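Long-range contact in ArsR family transcriptional regulator (Comamonas testosteroni, PDB 6UVU), which probably binds DNA as a transcriptional repressor of the ArsR family and responds to trivalent antimony: residues B[84-89]-B[97-102]. Sequence-based numbering, arbitrary orientation.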
ATOM      1  N   ARG B  84     -16.409  -4.875   3.291  1.00 24.23           N
ATOM      2  CA  ARG B  84     -16.890  -3.491   3.315  1.00 23.76           C
ATOM      3  C   ARG B  84     -16.030  -2.555   2.475  1.00 22.93           C
ATOM      4  O   ARG B  84     -15.972  -1.353   2.737  1.00 22.56           O
ATOM      5  CB  ARG B  84     -17.018  -2.962   4.746  1.00 25.98           C
ATOM      6  CG  ARG B  84     -18.124  -3.662   5.530  1.00 30.47           C
ATOM      7  CD  ARG B  84     -17.983  -3.470   7.013  1.00 32.13           C
ATOM      8  NE  ARG B  84     -16.610  -3.714   7.465  1.00 36.64           N
ATOM      9  CZ  ARG B  84     -16.099  -4.912   7.749  1.00 40.25           C
ATOM     10  NH1 ARG B  84     -16.835  -6.020   7.630  1.00 38.95           N
ATOM     11  NH2 ARG B  84     -14.838  -4.999   8.149  1.00 41.11           N
ATOM     12  N   ILE B  85     -15.361  -3.077   1.456  1.00 20.48           N
ATOM     13  CA  ILE B  85     -14.588  -2.198   0.581  1.00 22.14           C
ATOM     14  C   ILE B  85     -15.490  -1.653  -0.525  1.00 21.28           C
ATOM     15  O   ILE B  85     -15.291  -0.526  -0.995  1.00 19.53           O
ATOM     16  CB  ILE B  85     -13.373  -2.937  -0.014  1.00 21.86           C
ATOM     17  CG1 ILE B  85     -12.503  -3.588   1.092  1.00 24.72           C
ATOM     18  CG2 ILE B  85     -12.536  -2.005  -0.908  1.00 22.84           C
ATOM     19  CD1 ILE B  85     -11.778  -2.617   1.971  1.00 23.95           C
ATOM     20  N   LEU B  86     -16.473  -2.450  -0.932  1.00 20.36           N
ATOM     21  CA  LEU B  86     -17.407  -2.129  -1.992  1.00 21.80           C
ATOM     22  C   LEU B  86     -18.827  -2.066  -1.438  1.00 24.11           C
ATOM     23  O   LEU B  86     -19.116  -2.535  -0.335  1.00 22.11           O
ATOM     24  CB  LEU B  86     -17.343  -3.171  -3.112  1.00 19.50           C
ATOM     25  CG  LEU B  86     -15.963  -3.446  -3.701  1.00 19.62           C
ATOM     26  CD1 LEU B  86     -16.040  -4.451  -4.810  1.00 19.19           C
ATOM     27  CD2 LEU B  86     -15.335  -2.171  -4.183  1.00 19.20           C
ATOM     28  N   ARG B  87     -19.702  -1.443  -2.216  1.00 24.78           N
ATOM     29  CA  ARG B  87     -21.146  -1.528  -2.042  1.00 27.17           C
ATOM     30  C   ARG B  87     -21.702  -2.283  -3.240  1.00 26.09           C
ATOM     31  O   ARG B  87     -21.380  -1.946  -4.388  1.00 25.66           O
ATOM     32  CB  ARG B  87     -21.760  -0.130  -1.935  1.00 30.76           C
ATOM     33  CG  ARG B  87     -23.279  -0.062  -1.805  1.00 37.20           C
ATOM     34  CD  ARG B  87     -23.708   1.367  -1.471  1.00 43.37           C
ATOM     35  NE  ARG B  87     -24.924   1.773  -2.177  1.00 51.54           N
ATOM     36  CZ  ARG B  87     -24.957   2.189  -3.442  1.00 55.81           C
ATOM     37  NH1 ARG B  87     -23.839   2.242  -4.161  1.00 58.96           N
ATOM     38  NH2 ARG B  87     -26.113   2.544  -3.996  1.00 59.43           N
ATOM     39  N   ALA B  88     -22.499  -3.327  -2.975  1.00 23.27           N
ATOM     40  CA  ALA B  88     -23.125  -4.126  -4.029  1.00 23.20           C
ATOM     41  C   ALA B  88     -24.607  -3.750  -4.113  1.00 25.15           C
ATOM     42  O   ALA B  88     -25.394  -4.078  -3.212  1.00 24.65           O
ATOM     43  CB  ALA B  88     -22.953  -5.621  -3.771  1.00 22.10           C
ATOM     44  N   ALA B  89     -24.982  -3.064  -5.196  1.00 23.54           N
ATOM     45  CA  ALA B  89     -26.346  -2.576  -5.399  1.00 23.32           C
ATOM     46  C   ALA B  89     -27.051  -3.512  -6.370  1.00 27.36           C
ATOM     47  O   ALA B  89     -26.673  -3.587  -7.547  1.00 22.24           O
ATOM     48  CB  ALA B  89     -26.345  -1.152  -5.936  1.00 24.40           C
ATOM     49  N   TYR B  97     -21.377  -2.701  -8.597  1.00 22.59           N
ATOM     50  CA  TYR B  97     -20.390  -2.618  -7.519  1.00 23.64           C
ATOM     51  C   TYR B  97     -19.689  -1.271  -7.553  1.00 22.50           C
ATOM     52  O   TYR B  97     -19.274  -0.820  -8.623  1.00 24.78           O
ATOM     53  CB  TYR B  97     -19.353  -3.731  -7.644  1.00 22.65           C
ATOM     54  CG  TYR B  97     -19.865  -5.097  -7.274  1.00 21.78           C
ATOM     55  CD1 TYR B  97     -19.835  -5.545  -5.956  1.00 22.75           C
ATOM     56  CD2 TYR B  97     -20.362  -5.948  -8.244  1.00 22.59           C
ATOM     57  CE1 TYR B  97     -20.290  -6.797  -5.627  1.00 21.63           C
ATOM     58  CE2 TYR B  97     -20.813  -7.201  -7.922  1.00 22.92           C
ATOM     59  CZ  TYR B  97     -20.780  -7.618  -6.623  1.00 23.32           C
ATOM     60  OH  TYR B  97     -21.251  -8.879  -6.349  1.00 25.06           O
ATOM     61  N   ARG B  98     -19.548  -0.641  -6.387  1.00 25.02           N
ATOM     62  CA  ARG B  98     -18.863   0.641  -6.240  1.00 27.10           C
ATOM     63  C   ARG B  98     -17.942   0.592  -5.020  1.00 26.28           C
ATOM     64  O   ARG B  98     -18.278  -0.040  -4.015  1.00 21.87           O
ATOM     65  CB  ARG B  98     -19.862   1.789  -6.082  1.00 34.13           C
ATOM     66  CG  ARG B  98     -19.312   3.141  -6.475  1.00 43.35           C
ATOM     67  CD  ARG B  98     -20.274   4.266  -6.120  1.00 51.15           C
ATOM     68  NE  ARG B  98     -21.595   4.085  -6.717  1.00 60.05           N
ATOM     69  CZ  ARG B  98     -21.934   4.521  -7.930  1.00 63.05           C
ATOM     70  NH1 ARG B  98     -21.036   5.158  -8.675  1.00 60.16           N
ATOM     71  NH2 ARG B  98     -23.163   4.316  -8.401  1.00 57.96           N
ATOM     72  N   ILE B  99     -16.801   1.275  -5.111  1.00 24.40           N
ATOM     73  CA  ILE B  99     -15.855   1.403  -4.002  1.00 26.60           C
ATOM     74  C   ILE B  99     -16.406   2.414  -3.006  1.00 26.57           C
ATOM     75  O   ILE B  99     -16.646   3.576  -3.354  1.00 28.44           O
ATOM     76  CB  ILE B  99     -14.467   1.853  -4.500  1.00 27.76           C
ATOM     77  CG1 ILE B  99     -13.807   0.826  -5.420  1.00 28.71           C
ATOM     78  CG2 ILE B  99     -13.548   2.155  -3.334  1.00 29.47           C
ATOM     79  CD1 ILE B  99     -12.566   1.374  -6.115  1.00 27.17           C
ATOM     80  N   VAL B 100     -16.569   1.995  -1.754  1.00 25.86           N
ATOM     81  CA  VAL B 100     -17.009   2.898  -0.697  1.00 28.31           C
ATOM     82  C   VAL B 100     -15.989   3.039   0.433  1.00 27.61           C
ATOM     83  O   VAL B 100     -16.257   3.750   1.405  1.00 28.39           O
ATOM     84  CB  VAL B 100     -18.387   2.476  -0.140  1.00 26.52           C
ATOM     85  CG1 VAL B 100     -19.454   2.596  -1.231  1.00 26.53           C
ATOM     86  CG2 VAL B 100     -18.328   1.060   0.399  1.00 29.27           C
ATOM     87  N   ASP B 101     -14.815   2.418   0.324  1.00 27.25           N
ATOM     88  CA  ASP B 101     -13.733   2.691   1.270  1.00 27.72           C
ATOM     89  C   ASP B 101     -12.844   3.805   0.720  1.00 28.39           C
ATOM     90  O   ASP B 101     -12.122   3.585  -0.260  1.00 27.54           O
ATOM     91  CB  ASP B 101     -12.919   1.421   1.517  1.00 27.96           C
ATOM     92  CG  ASP B 101     -11.987   1.536   2.713  1.00 27.94           C
ATOM     93  OD1 ASP B 101     -11.288   2.554   2.858  1.00 25.90           O
ATOM     94  OD2 ASP B 101     -11.949   0.589   3.516  1.00 34.70           O
ATOM     95  N   PRO B 102     -12.854   5.016   1.305  1.00 28.91           N
ATOM     96  CA  PRO B 102     -11.976   6.075   0.775  1.00 29.20           C
ATOM     97  C   PRO B 102     -10.499   5.845   1.084  1.00 27.79           C
ATOM     98  O   PRO B 102      -9.639   6.309   0.328  1.00 30.73           O
ATOM     99  CB  PRO B 102     -12.501   7.344   1.461  1.00 28.45           C
ATOM    100  CG  PRO B 102     -12.997   6.840   2.779  1.00 28.96           C
ATOM    101  CD  PRO B 102     -13.571   5.453   2.513  1.00 29.64           C
TER
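L86 and I99 form a non-hydrogen-bonded antiparallel pair whose side chains diverge, yet L86 CD2 still comes to 3.6 Å from I99 CG1. The other branch, L86 CD1, approaches the Y97 ring at CD1, 4.1 Å away, and the two side chains run at about a right angle. Beyond the pair, L77 and L80 of helix 70-82 and L51 of helix 42-54 close round L86, so this side is buried. An alanine at L86 would probably open a gap between I99, the Y97 ring and these helices, since CG and both methyls would be gone while CB stayed. A88, on the same face as Y97 but itself exposed, sets its CB 3.5 Å from Y97 CE1. The hairpin of strands 86-91 and 94-99, following helix 70-82, is the wing of the winged helix-turn-helix fold of ArsR-family proteins; in it R87 and R98 exchange two bonds, R87 N to R98 O at 2.7 Å and R98 N to R87 O at 3.0 Å. At the open end of the hairpin, I85 O accepts from both V100 N (2.9 Å) and D101 N (3.3 Å, bent to 139° at the hydrogen), which come from one face of its carbonyl plane. D101 in turn N-caps helix 102-121 through OD1 to V104 N. The R87 and R98 side is looser: both chains lie side by side, pointing the same way, with guanidinium planes 26° apart and R87 NH1 3.9 Å from R98 NE, like charges that solvent would probably screen, since R87 is exposed and R98 partly so. V100 CG1 packs on R87 CB there, and A11 of the second subunit touches both R98 and V100.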